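Local coordinates for protein trans-2-enoyl-CoA reductase [NADH] (Treponema denticola ATCC 35405, PDB 4GGO) that reduces the carbon-carbon double bond of crotonyl-CoA and some longer trans-2-enoyl-CoA thioesters with NADH, a step of bacterial fatty acid synthesis, at residues A[279-284]-A[372-377]. Sequence-based numbering, arbitrary orientation.
Sequences GLVTRA and AGYRHD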
loop_
_atom_site.group_PDB
_atom_site.type_symbol
_atom_site.label_atom_id
_atom_site.label_comp_id
_atom_site.label_asym_id
_atom_site.label_seq_id
_atom_site.Cartn_x
_atom_site.Cartn_y
_atom_site.Cartn_z
ATOM N N GLY A 279 -2.425 1.637 9.758
ATOM C CA GLY A 279 -3.639 1.041 9.237
ATOM C C GLY A 279 -4.371 1.986 8.309
ATOM O O GLY A 279 -4.362 3.201 8.507
ATOM N N LEU A 280 -5.007 1.423 7.289
ATOM C CA LEU A 280 -5.738 2.215 6.309
ATOM C C LEU A 280 -6.857 1.385 5.696
ATOM O O LEU A 280 -6.863 0.159 5.809
ATOM C CB LEU A 280 -4.804 2.707 5.200
ATOM C CG LEU A 280 -4.440 1.699 4.103
ATOM C CD1 LEU A 280 -3.888 2.412 2.881
ATOM C CD2 LEU A 280 -3.443 0.661 4.600
ATOM N N VAL A 281 -7.799 2.058 5.045
ATOM C CA VAL A 281 -8.884 1.369 4.364
ATOM C C VAL A 281 -8.347 0.635 3.145
ATOM O O VAL A 281 -7.771 1.247 2.246
ATOM C CB VAL A 281 -9.983 2.345 3.908
ATOM C CG1 VAL A 281 -11.063 1.601 3.132
ATOM C CG2 VAL A 281 -10.579 3.071 5.104
ATOM N N THR A 282 -8.525 -0.682 3.121
ATOM C CA THR A 282 -8.130 -1.475 1.964
ATOM C C THR A 282 -9.324 -2.238 1.408
ATOM O O THR A 282 -10.416 -2.202 1.977
ATOM C CB THR A 282 -7.002 -2.473 2.301
ATOM O OG1 THR A 282 -7.487 -3.458 3.222
ATOM C CG2 THR A 282 -5.808 -1.749 2.908
ATOM N N ARG A 283 -9.106 -2.929 0.296
ATOM C CA ARG A 283 -10.154 -3.706 -0.355
ATOM C C ARG A 283 -10.696 -4.798 0.567
ATOM O O ARG A 283 -11.870 -5.161 0.492
ATOM C CB ARG A 283 -9.615 -4.328 -1.646
ATOM C CG ARG A 283 -10.645 -5.087 -2.464
ATOM C CD ARG A 283 -9.980 -5.836 -3.609
ATOM N NE ARG A 283 -10.944 -6.559 -4.432
ATOM C CZ ARG A 283 -11.434 -6.105 -5.581
ATOM N NH1 ARG A 283 -11.048 -4.925 -6.049
ATOM N NH2 ARG A 283 -12.308 -6.832 -6.265
ATOM N N ALA A 284 -9.840 -5.305 1.448
ATOM C CA ALA A 284 -10.196 -6.433 2.301
ATOM C C ALA A 284 -10.685 -6.028 3.692
ATOM O O ALA A 284 -11.095 -6.883 4.477
ATOM C CB ALA A 284 -9.017 -7.393 2.415
ATOM N N ALA A 372 -17.163 9.417 8.103
ATOM C CA ALA A 372 -17.038 10.292 6.943
ATOM C C ALA A 372 -15.667 10.137 6.294
ATOM O O ALA A 372 -15.557 10.022 5.073
ATOM C CB ALA A 372 -17.277 11.740 7.341
ATOM N N GLY A 373 -14.624 10.136 7.118
ATOM C CA GLY A 373 -13.270 9.941 6.635
ATOM C C GLY A 373 -13.084 8.567 6.018
ATOM O O GLY A 373 -12.362 8.411 5.033
ATOM N N TYR A 374 -13.740 7.569 6.600
ATOM C CA TYR A 374 -13.663 6.202 6.095
ATOM C C TYR A 374 -14.301 6.110 4.713
ATOM O O TYR A 374 -13.732 5.508 3.801
ATOM C CB TYR A 374 -14.353 5.233 7.058
ATOM C CG TYR A 374 -14.000 3.776 6.839
ATOM C CD1 TYR A 374 -14.517 3.068 5.760
ATOM C CD2 TYR A 374 -13.162 3.104 7.720
ATOM C CE1 TYR A 374 -14.202 1.739 5.558
ATOM C CE2 TYR A 374 -12.842 1.772 7.527
ATOM C CZ TYR A 374 -13.366 1.095 6.444
ATOM O OH TYR A 374 -13.054 -0.231 6.244
ATOM N N ARG A 375 -15.485 6.699 4.568
ATOM C CA ARG A 375 -16.187 6.699 3.286
ATOM C C ARG A 375 -15.351 7.374 2.208
ATOM O O ARG A 375 -15.295 6.909 1.069
ATOM C CB ARG A 375 -17.544 7.400 3.403
ATOM C CG ARG A 375 -18.581 6.640 4.214
ATOM C CD ARG A 375 -19.958 7.274 4.078
ATOM N NE ARG A 375 -19.991 8.646 4.576
ATOM C CZ ARG A 375 -20.310 8.980 5.821
ATOM N NH1 ARG A 375 -20.622 8.039 6.702
ATOM N NH2 ARG A 375 -20.317 10.254 6.187
ATOM N N HIS A 376 -14.697 8.472 2.575
ATOM C CA HIS A 376 -13.865 9.213 1.636
ATOM C C HIS A 376 -12.685 8.380 1.147
ATOM O O HIS A 376 -12.431 8.306 -0.052
ATOM C CB HIS A 376 -13.358 10.513 2.261
ATOM C CG HIS A 376 -12.434 11.284 1.371
ATOM N ND1 HIS A 376 -12.867 11.941 0.239
ATOM C CD2 HIS A 376 -11.096 11.488 1.436
ATOM C CE1 HIS A 376 -11.839 12.525 -0.349
ATOM N NE2 HIS A 376 -10.752 12.265 0.355
ATOM N N ASP A 377 -11.969 7.756 2.078
ATOM C CA ASP A 377 -10.809 6.942 1.725
ATOM C C ASP A 377 -11.197 5.753 0.852
ATOM O O ASP A 377 -10.492 5.413 -0.098
ATOM C CB ASP A 377 -10.076 6.461 2.978
ATOM C CG ASP A 377 -9.335 7.579 3.683
ATOM O OD1 ASP A 377 -9.190 8.666 3.082
ATOM O OD2 ASP A 377 -8.890 7.371 4.830
HETATM O O HOH W 1 -7.571 5.113 4.650
#
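V281 sets one of its methyl groups squarely on the aromatic ring of Y374. CG2 stands 3.5 Å from the ring centroid and only 10° off the ring normal, a CH-pi contact over the middle of the face in which all six ring carbons lie at similar range. The other branch, CG1, reaches toward the hydroxyl end of the ring, 4.0 Å from Y374 CE1. A beta-branched residue suits this place because its two methyls spread along the tyrosine from ring centre to phenol end. On the helix side, CG of Y374 lies anti to its backbone N (chi1 -164°), which carries the ring away from the helix axis and presents a face to V281. Tyrosine suits the position: its flat ring is broad enough for a methyl to rest on and long enough to span from helix to loop. One helical turn on, D377 adds its aliphatic part, CB lying 4.0 Å from V281 CG2, so that the methyl touches both ring and methylene.

The carboxylate of D377 serves the polar side of the contact. A single water accepts from the backbone N of V281 at 3.1 Å and donates to OD2 of D377 at 2.6 Å, so the loop amide and the acid are joined through solvent. A short acidic side chain suits the place, since its carboxylate can accept from the water that in turn accepts from V281 N. Beyond this contact, the OG of S285 bonds the amide of T282, and E344 OE1 that of G279, fixing the loop on both sides of V281.

L280, V281 and T282 belong to the NAD(+)-binding site, so the helix packs against a cofactor-binding loop of this Rossmann-type enzyme. That loop leaves parallel strand 270-276 and leads into helix 291-305, whose F299 touches both V281 and D377, while P292 and L295 meet Y374; helix 371-380 thus packs on the loop and helix 291-305 together.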